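Local coordinates for ornithine decarboxylase (Entamoeba histolytica, PDB 4AIB), which probably catalyses the pyridoxal 5'-phosphate-dependent decarboxylation of L-ornithine to putrescine, the entry step of polyamine synthesis, and works as a homodimer, at residues 55-64 against 257-267; 269-277 against 287-295. All coordinates share one frame; numbering follows the deposited sequence.

Interaction 1 (55-64 against 257-267); sequences AVKCNPEPHL and EPGRYMASNAF
Ala-55 and Gly-259 mark the point where the two backbones come nearest, with their CA atoms 4.7 Å apart. From there the segments open gradually, to 7.4 Å between the CA atoms of Leu-64 and Ala-266. Residues 55-64 leave a strand, make a short helix-like turn at 56-58 and enter helix 62-70; helix 260-264 lies against this path, and packing rather than hydrogen bonding joins the two. Gly-259, having no side chain, lets the CB atoms of Ala-55 and Cys-58 settle on its backbone. With SG anti to the backbone N (chi1 -168°), Cys-58 reaches the first turn of the helix, its SG 3.5 Å from Gly-259 C. The small methyl of Ala-263 fits between Cys-58 and Asn-59, its CB 4.0 Å from Asn-59 CB. Farther on, Leu-64 divides its branches: CD1 rests on Ala-266 CB at 3.7 Å, while CD2 meets the edge of the Phe-267 ring, 3.9 Å from CE2. Another part of that edge receives Glu-61 OE2 in the ring plane, where the slightly positive C-H groups suit a carboxylate. The other oxygen, OE1, caps helix 62-70 by accepting a nearly straight bond (175°) from His-63 N. Asn-59 turns its amide to within 24° of the Phe-267 plane; its OD1 accepts from Glu-61 N, an Asx turn, and its ND2 donates weakly to Gly-361 O. Strands 50-55 and 253-256 are neighbours in the parallel barrel, and here the segments that follow their C-terminal ends pack together. In class-II decarboxylases the cofactor lysine sits at such a strand end of the TIM barrel; Lys-57, packed on Ser-333 of the second subunit, is the predicted attachment point, unmodified here.

Interaction 2 (269-277 against 287-295); sequences LVSSLHGKR and IEYTSGDGL
Arg-277 and Glu-288 form an antiparallel hydrogen-bonded pair, with Arg-277 N to Glu-288 O at 2.9 Å and Glu-288 N to Arg-277 O at 2.8 Å. Further along, His-274 N gives Thr-290 O an almost straight bond of 3.0 Å (176°), whereas Thr-290 N turns to Gly-275 O. His-274 and Gly-275 thus both face Thr-290, a beta bulge; Gly-275, without a side chain, readily takes the extended shape needed (phi 173°). Gly-292 N continues the pairing to Ser-272 O just past the end of the strand. Among the charged groups, Arg-277 and Glu-288 run side by side into a salt bridge: NH2 meets the syn lone pair of Glu-288 OE1 at 2.6 Å, in the guanidinium plane, and NE adds a weak bond to the same oxygen. Tyr-330 OH also bonds to OE1, while Arg-277 NH1 pairs with Asp-122 of the second subunit. The strands are the two arms of a beta hairpin in the beta-sheet domain beyond the barrel, and the second subunit packs on it. Apolar contacts gather on the face bearing Leu-273, Lys-276 and Tyr-289. Leu-273 CD2 lies 3.8 Å from Tyr-289 CB, and the flexible Lys-276 stem runs beside the ring, CD 3.7 Å from CE1. Lys-276 NZ bonds to Met-348 O and Tyr-289 OH to Met-348 N. With CG between its backbone N and carbonyl carbon (chi1 58°), His-274 folds its ring across the neighbouring strand: Thr-290 O lies over one face, toward the rim, Gly-292 CA at the edge, and Thr-290 CG2 touches CE1 at 3.7 Å.

Overall arrangement
From the N terminus, the chain first passes 55-64, at the end of an early barrel strand, then winds through most of the parallel barrel before 257-267 comes back beside 55-64. Interaction 1 therefore closes a long loop of 192 residues, bringing the exits of two neighbouring barrel strands together. Only after that does interaction 2 open: strand 267-281 starts where 257-267 ends, and the chain turns back after a short connection to pair 287-295 with 269-277. The two loops stand in series, neither nesting nor crossing, with centres about 25 Å apart. One contact lies deep in the chain at the barrel end where the cofactor probably binds, the other in the beta-sheet domain, where the second subunit makes more extensive contact.

Interaction 1 (55-64 against 257-267)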
loop_
_atom_site.group_PDB
_atom_site.type_symbol
_atom_site.label_atom_id
_atom_site.label_comp_id
_atom_site.label_asym_id
_atom_site.label_seq_id
_atom_site.Cartn_x
_atom_site.Cartn_y
_atom_site.Cartn_z
ATOM N N ALA A 55 13.847 11.481 -7.159
ATOM C CA ALA A 55 13.132 11.078 -5.955
ATOM C C ALA A 55 13.220 9.564 -5.793
ATOM O O ALA A 55 12.512 8.812 -6.470
ATOM C CB ALA A 55 11.682 11.537 -6.013
ATOM N N VAL A 56 14.107 9.130 -4.898
ATOM C CA VAL A 56 14.353 7.710 -4.630
ATOM C C VAL A 56 13.076 7.011 -4.152
ATOM O O VAL A 56 12.895 5.812 -4.371
ATOM C CB VAL A 56 15.491 7.517 -3.595
ATOM C CG1 VAL A 56 15.885 6.050 -3.478
ATOM C CG2 VAL A 56 16.709 8.351 -3.972
ATOM N N LYS A 57 12.193 7.782 -3.518
ATOM C CA LYS A 57 10.910 7.288 -3.016
ATOM C C LYS A 57 10.017 6.721 -4.124
ATOM O O LYS A 57 9.276 5.761 -3.896
ATOM C CB LYS A 57 10.173 8.402 -2.265
ATOM C CG LYS A 57 9.056 7.916 -1.354
ATOM C CD LYS A 57 8.341 9.078 -0.684
ATOM C CE LYS A 57 7.283 8.594 0.296
ATOM N NZ LYS A 57 6.112 7.964 -0.380
ATOM N N CYS A 58 10.093 7.315 -5.314
ATOM C CA CYS A 58 9.292 6.879 -6.457
ATOM C C CYS A 58 9.638 5.452 -6.887
ATOM O O CYS A 58 8.745 4.624 -7.079
ATOM C CB CYS A 58 9.449 7.850 -7.630
ATOM S SG CYS A 58 8.241 7.606 -8.952
ATOM N N ASN A 59 10.933 5.176 -7.034
ATOM C CA ASN A 59 11.427 3.834 -7.345
ATOM C C ASN A 59 12.859 3.642 -6.837
ATOM O O ASN A 59 13.809 4.106 -7.470
ATOM C CB ASN A 59 11.338 3.550 -8.850
ATOM C CG ASN A 59 11.406 2.066 -9.176
ATOM O OD1 ASN A 59 12.001 1.276 -8.441
ATOM N ND2 ASN A 59 10.797 1.683 -10.290
ATOM N N PRO A 60 13.014 2.955 -5.687
ATOM C CA PRO A 60 14.323 2.765 -5.060
ATOM C C PRO A 60 15.087 1.512 -5.519
ATOM O O PRO A 60 15.955 1.025 -4.787
ATOM C CB PRO A 60 13.973 2.665 -3.573
ATOM C CG PRO A 60 12.609 2.063 -3.552
ATOM C CD PRO A 60 11.924 2.431 -4.843
ATOM N N GLU A 61 14.777 1.011 -6.713
ATOM C CA GLU A 61 15.465 -0.152 -7.279
ATOM C C GLU A 61 16.941 0.177 -7.511
ATOM O O GLU A 61 17.252 1.110 -8.254
ATOM C CB GLU A 61 14.797 -0.596 -8.586
ATOM C CG GLU A 61 14.991 -2.064 -8.947
ATOM C CD GLU A 61 16.287 -2.336 -9.692
ATOM O OE1 GLU A 61 17.319 -2.580 -9.037
ATOM O OE2 GLU A 61 16.270 -2.331 -10.940
ATOM N N PRO A 62 17.850 -0.586 -6.867
ATOM C CA PRO A 62 19.303 -0.377 -6.902
ATOM C C PRO A 62 19.890 -0.055 -8.281
ATOM O O PRO A 62 20.748 0.823 -8.383
ATOM C CB PRO A 62 19.853 -1.708 -6.390
ATOM C CG PRO A 62 18.811 -2.184 -5.441
ATOM C CD PRO A 62 17.488 -1.714 -5.983
ATOM N N HIS A 63 19.432 -0.752 -9.320
ATOM C CA HIS A 63 19.964 -0.567 -10.673
ATOM C C HIS A 63 19.598 0.762 -11.273
ATOM O O HIS A 63 20.437 1.409 -11.901
ATOM C CB HIS A 63 19.530 -1.705 -11.595
ATOM C CG HIS A 63 20.028 -3.064 -11.163
ATOM N ND1 HIS A 63 19.199 -4.103 -10.953
ATOM C CD2 HIS A 63 21.314 -3.527 -10.895
ATOM C CE1 HIS A 63 19.917 -5.179 -10.578
ATOM N NE2 HIS A 63 21.211 -4.823 -10.540
ATOM N N LEU A 64 18.345 1.175 -11.084
ATOM C CA LEU A 64 17.850 2.456 -11.594
ATOM C C LEU A 64 18.488 3.642 -10.870
ATOM O O LEU A 64 18.879 4.625 -11.504
ATOM C CB LEU A 64 16.319 2.520 -11.490
ATOM C CG LEU A 64 15.588 3.823 -11.852
ATOM C CD1 LEU A 64 15.761 4.186 -13.320
ATOM C CD2 LEU A 64 14.113 3.720 -11.496
ATOM N N GLU A 257 13.050 17.782 -8.491
ATOM C CA GLU A 257 12.814 16.478 -7.865
ATOM C C GLU A 257 11.938 15.557 -8.731
ATOM O O GLU A 257 10.869 15.125 -8.287
ATOM C CB GLU A 257 12.185 16.656 -6.475
ATOM C CG GLU A 257 13.054 17.374 -5.451
ATOM C CD GLU A 257 12.309 17.693 -4.161
ATOM O OE1 GLU A 257 11.083 17.448 -4.093
ATOM O OE2 GLU A 257 12.945 18.193 -3.208
ATOM N N PRO A 258 12.389 15.235 -9.963
ATOM C CA PRO A 258 11.533 14.422 -10.821
ATOM C C PRO A 258 11.613 12.932 -10.482
ATOM O O PRO A 258 12.696 12.343 -10.499
ATOM C CB PRO A 258 12.078 14.697 -12.227
ATOM C CG PRO A 258 13.482 15.175 -12.034
ATOM C CD PRO A 258 13.710 15.468 -10.578
ATOM N N GLY A 259 10.463 12.345 -10.164
ATOM C CA GLY A 259 10.378 10.928 -9.822
ATOM C C GLY A 259 9.672 10.130 -10.899
ATOM O O GLY A 259 10.279 9.270 -11.541
ATOM N N ARG A 260 8.387 10.428 -11.091
ATOM C CA ARG A 260 7.545 9.763 -12.089
ATOM C C ARG A 260 8.108 9.889 -13.509
ATOM O O ARG A 260 7.983 8.966 -14.316
ATOM C CB ARG A 260 6.115 10.317 -12.025
ATOM C CG ARG A 260 5.151 9.728 -13.047
ATOM C CD ARG A 260 3.758 10.325 -12.919
ATOM N NE ARG A 260 2.988 9.697 -11.845
ATOM C CZ ARG A 260 2.207 8.631 -11.999
ATOM N NH1 ARG A 260 2.078 8.053 -13.188
ATOM N NH2 ARG A 260 1.551 8.138 -10.958
ATOM N N TYR A 261 8.729 11.031 -13.796
ATOM C CA TYR A 261 9.329 11.299 -15.102
ATOM C C TYR A 261 10.443 10.305 -15.448
ATOM O O TYR A 261 10.479 9.767 -16.556
ATOM C CB TYR A 261 9.850 12.743 -15.161
ATOM C CG TYR A 261 10.637 13.078 -16.411
ATOM C CD1 TYR A 261 9.989 13.424 -17.595
ATOM C CD2 TYR A 261 12.032 13.057 -16.405
ATOM C CE1 TYR A 261 10.708 13.732 -18.742
ATOM C CE2 TYR A 261 12.759 13.362 -17.546
ATOM C CZ TYR A 261 12.094 13.700 -18.709
ATOM O OH TYR A 261 12.815 14.005 -19.841
ATOM N N MET A 262 11.339 10.064 -14.493
ATOM C CA MET A 262 12.495 9.191 -14.704
ATOM C C MET A 262 12.141 7.707 -14.603
ATOM O O MET A 262 12.648 6.889 -15.373
ATOM C CB MET A 262 13.610 9.526 -13.707
ATOM C CG MET A 262 14.148 10.948 -13.796
ATOM S SD MET A 262 15.098 11.267 -15.296
ATOM C CE MET A 262 15.687 12.926 -14.979
ATOM N N ALA A 263 11.266 7.373 -13.657
ATOM C CA ALA A 263 10.954 5.980 -13.329
ATOM C C ALA A 263 9.996 5.290 -14.304
ATOM O O ALA A 263 10.013 4.063 -14.420
ATOM C CB ALA A 263 10.419 5.884 -11.906
ATOM N N SER A 264 9.173 6.078 -14.998
ATOM C CA SER A 264 8.128 5.542 -15.878
ATOM C C SER A 264 8.676 4.630 -16.975
ATOM O O SER A 264 8.325 3.453 -17.042
ATOM C CB SER A 264 7.296 6.674 -16.492
ATOM O OG SER A 264 8.081 7.488 -17.347
ATOM N N ASN A 265 9.548 5.171 -17.819
ATOM C CA ASN A 265 10.069 4.434 -18.967
ATOM C C ASN A 265 11.207 3.472 -18.619
ATOM O O ASN A 265 11.814 2.873 -19.509
ATOM C CB ASN A 265 10.501 5.410 -20.067
ATOM C CG ASN A 265 9.406 6.393 -20.442
ATOM O OD1 ASN A 265 8.244 6.018 -20.608
ATOM N ND2 ASN A 265 9.775 7.661 -20.580
ATOM N N ALA A 266 11.475 3.320 -17.323
ATOM C CA ALA A 266 12.565 2.478 -16.834
ATOM C C ALA A 266 12.218 0.990 -16.834
ATOM O O ALA A 266 13.050 0.155 -17.195
ATOM C CB ALA A 266 12.983 2.919 -15.440
ATOM N N PHE A 267 10.994 0.668 -16.422
ATOM C CA PHE A 267 10.570 -0.723 -16.278
ATOM C C PHE A 267 9.357 -1.073 -17.132
ATOM O O PHE A 267 8.513 -0.221 -17.419
ATOM C CB PHE A 267 10.279 -1.046 -14.810
ATOM C CG PHE A 267 11.500 -1.050 -13.933
ATOM C CD1 PHE A 267 12.296 -2.187 -13.830
ATOM C CD2 PHE A 267 11.852 0.082 -13.206
ATOM C CE1 PHE A 267 13.420 -2.193 -13.020
ATOM C CE2 PHE A 267 12.977 0.082 -12.396
ATOM C CZ PHE A 267 13.761 -1.057 -12.302
#

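Interaction 2 (269-277 against 287-295)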
loop_
_atom_site.group_PDB
_atom_site.type_symbol
_atom_site.label_atom_id
_atom_site.label_comp_id
_atom_site.label_asym_id
_atom_site.label_seq_id
_atom_site.Cartn_x
_atom_site.Cartn_y
_atom_site.Cartn_z
ATOM N N LEU A 269 6.431 -4.166 -17.172
ATOM C CA LEU A 269 5.869 -5.326 -16.489
ATOM C C LEU A 269 5.282 -6.316 -17.494
ATOM O O LEU A 269 4.525 -5.925 -18.382
ATOM C CB LEU A 269 4.804 -4.884 -15.477
ATOM C CG LEU A 269 4.132 -5.937 -14.588
ATOM C CD1 LEU A 269 5.113 -6.551 -13.599
ATOM C CD2 LEU A 269 2.947 -5.330 -13.854
ATOM N N VAL A 270 5.651 -7.589 -17.351
ATOM C CA VAL A 270 5.116 -8.663 -18.195
ATOM C C VAL A 270 4.438 -9.711 -17.314
ATOM O O VAL A 270 5.089 -10.617 -16.791
ATOM C CB VAL A 270 6.206 -9.334 -19.063
ATOM C CG1 VAL A 270 5.575 -10.255 -20.098
ATOM C CG2 VAL A 270 7.074 -8.294 -19.753
ATOM N N SER A 271 3.125 -9.584 -17.160
ATOM C CA SER A 271 2.377 -10.425 -16.229
ATOM C C SER A 271 1.701 -11.621 -16.899
ATOM O O SER A 271 1.401 -11.593 -18.093
ATOM C CB SER A 271 1.360 -9.578 -15.461
ATOM O OG SER A 271 2.012 -8.519 -14.779
ATOM N N SER A 272 1.479 -12.673 -16.117
ATOM C CA SER A 272 0.844 -13.896 -16.601
ATOM C C SER A 272 -0.604 -13.977 -16.128
ATOM O O SER A 272 -1.001 -13.264 -15.205
ATOM C CB SER A 272 1.619 -15.120 -16.113
ATOM O OG SER A 272 1.637 -15.169 -14.697
ATOM N N LEU A 273 -1.382 -14.856 -16.757
ATOM C CA LEU A 273 -2.788 -15.039 -16.405
ATOM C C LEU A 273 -3.031 -16.353 -15.671
ATOM O O LEU A 273 -2.559 -17.410 -16.095
ATOM C CB LEU A 273 -3.672 -14.966 -17.653
ATOM C CG LEU A 273 -3.737 -13.639 -18.415
ATOM C CD1 LEU A 273 -4.411 -13.848 -19.761
ATOM C CD2 LEU A 273 -4.456 -12.564 -17.611
ATOM N N HIS A 274 -3.773 -16.273 -14.568
ATOM C CA HIS A 274 -4.149 -17.454 -13.793
ATOM C C HIS A 274 -5.595 -17.412 -13.367
ATOM O O HIS A 274 -5.933 -17.738 -12.225
ATOM C CB HIS A 274 -3.209 -17.643 -12.599
ATOM C CG HIS A 274 -3.172 -16.468 -11.649
ATOM N ND1 HIS A 274 -3.980 -16.379 -10.577
ATOM C CD2 HIS A 274 -2.379 -15.322 -11.639
ATOM C CE1 HIS A 274 -3.723 -15.235 -9.915
ATOM N NE2 HIS A 274 -2.744 -14.589 -10.567
ATOM N N GLY A 275 -6.465 -17.018 -14.295
ATOM C CA GLY A 275 -7.901 -16.950 -14.032
ATOM C C GLY A 275 -8.711 -16.311 -15.146
ATOM O O GLY A 275 -8.294 -15.312 -15.738
ATOM N N LYS A 276 -9.879 -16.889 -15.421
ATOM C CA LYS A 276 -10.768 -16.390 -16.470
ATOM C C LYS A 276 -12.241 -16.611 -16.133
ATOM O O LYS A 276 -12.613 -17.646 -15.576
ATOM C CB LYS A 276 -10.431 -17.045 -17.815
ATOM C CG LYS A 276 -11.017 -16.329 -19.025
ATOM C CD LYS A 276 -10.515 -16.912 -20.338
ATOM C CE LYS A 276 -11.325 -18.120 -20.784
ATOM N NZ LYS A 276 -10.894 -18.602 -22.126
ATOM N N ARG A 277 -13.071 -15.626 -16.476
ATOM C CA ARG A 277 -14.518 -15.726 -16.313
ATOM C C ARG A 277 -15.248 -15.033 -17.464
ATOM O O ARG A 277 -15.140 -13.817 -17.640
ATOM C CB ARG A 277 -14.958 -15.150 -14.960
ATOM C CG ARG A 277 -16.457 -15.229 -14.704
ATOM C CD ARG A 277 -16.796 -15.077 -13.230
ATOM N NE ARG A 277 -16.527 -13.732 -12.721
ATOM C CZ ARG A 277 -16.834 -13.317 -11.494
ATOM N NH1 ARG A 277 -17.428 -14.136 -10.635
ATOM N NH2 ARG A 277 -16.549 -12.076 -11.121
ATOM N N ILE A 287 -15.078 -10.437 -20.747
ATOM C CA ILE A 287 -14.244 -11.496 -20.179
ATOM C C ILE A 287 -13.339 -10.966 -19.068
ATOM O O ILE A 287 -12.500 -10.093 -19.299
ATOM C CB ILE A 287 -13.406 -12.225 -21.256
ATOM C CG1 ILE A 287 -14.254 -12.514 -22.503
ATOM C CG2 ILE A 287 -12.837 -13.519 -20.689
ATOM C CD1 ILE A 287 -13.463 -12.945 -23.720
ATOM N N GLU A 288 -13.522 -11.506 -17.865
ATOM C CA GLU A 288 -12.721 -11.128 -16.703
ATOM C C GLU A 288 -11.450 -11.967 -16.611
ATOM O O GLU A 288 -11.482 -13.183 -16.802
ATOM C CB GLU A 288 -13.537 -11.269 -15.416
ATOM C CG GLU A 288 -14.567 -10.167 -15.204
ATOM C CD GLU A 288 -15.580 -10.504 -14.124
ATOM O OE1 GLU A 288 -15.168 -10.943 -13.030
ATOM O OE2 GLU A 288 -16.793 -10.320 -14.366
ATOM N N TYR A 289 -10.334 -11.305 -16.319
ATOM C CA TYR A 289 -9.048 -11.981 -16.193
ATOM C C TYR A 289 -8.393 -11.696 -14.849
ATOM O O TYR A 289 -8.618 -10.646 -14.244
ATOM C CB TYR A 289 -8.111 -11.573 -17.333
ATOM C CG TYR A 289 -8.572 -12.030 -18.699
ATOM C CD1 TYR A 289 -8.287 -13.315 -19.159
ATOM C CD2 TYR A 289 -9.291 -11.176 -19.534
ATOM C CE1 TYR A 289 -8.708 -13.738 -20.410
ATOM C CE2 TYR A 289 -9.716 -11.589 -20.788
ATOM C CZ TYR A 289 -9.421 -12.869 -21.220
ATOM O OH TYR A 289 -9.841 -13.283 -22.464
ATOM N N THR A 290 -7.591 -12.646 -14.383
ATOM C CA THR A 290 -6.854 -12.477 -13.140
ATOM C C THR A 290 -5.357 -12.543 -13.423
ATOM O O THR A 290 -4.807 -13.602 -13.743
ATOM C CB THR A 290 -7.288 -13.504 -12.077
ATOM O OG1 THR A 290 -8.715 -13.474 -11.955
ATOM C CG2 THR A 290 -6.668 -13.179 -10.723
ATOM N N SER A 291 -4.720 -11.382 -13.319
ATOM C CA SER A 291 -3.310 -11.218 -13.639
ATOM C C SER A 291 -2.430 -11.457 -12.418
ATOM O O SER A 291 -2.837 -11.179 -11.291
ATOM C CB SER A 291 -3.072 -9.817 -14.189
ATOM O OG SER A 291 -1.699 -9.597 -14.411
ATOM N N GLY A 292 -1.216 -11.950 -12.659
ATOM C CA GLY A 292 -0.288 -12.364 -11.601
ATOM C C GLY A 292 -0.047 -11.385 -10.464
ATOM O O GLY A 292 0.981 -10.706 -10.430
ATOM N N ASP A 293 -1.004 -11.336 -9.535
ATOM C CA ASP A 293 -0.950 -10.516 -8.316
ATOM C C ASP A 293 -2.158 -10.791 -7.413
ATOM O O ASP A 293 -3.086 -11.503 -7.805
ATOM C CB ASP A 293 -0.863 -9.016 -8.639
ATOM C CG ASP A 293 0.519 -8.430 -8.369
ATOM O OD1 ASP A 293 1.430 -9.175 -7.943
ATOM O OD2 ASP A 293 0.692 -7.210 -8.580
ATOM N N GLY A 294 -2.133 -10.222 -6.209
ATOM C CA GLY A 294 -3.214 -10.388 -5.236
ATOM C C GLY A 294 -4.464 -9.597 -5.582
ATOM O O GLY A 294 -4.378 -8.474 -6.086
ATOM N N LEU A 295 -5.624 -10.181 -5.286
ATOM C CA LEU A 295 -6.928 -9.605 -5.646
ATOM C C LEU A 295 -7.329 -8.351 -4.853
ATOM O O LEU A 295 -8.383 -7.761 -5.114
ATOM C CB LEU A 295 -8.037 -10.680 -5.598
ATOM C CG LEU A 295 -8.507 -11.433 -4.334
ATOM C CD1 LEU A 295 -7.375 -12.132 -3.588
ATOM C CD2 LEU A 295 -9.316 -10.553 -3.387
#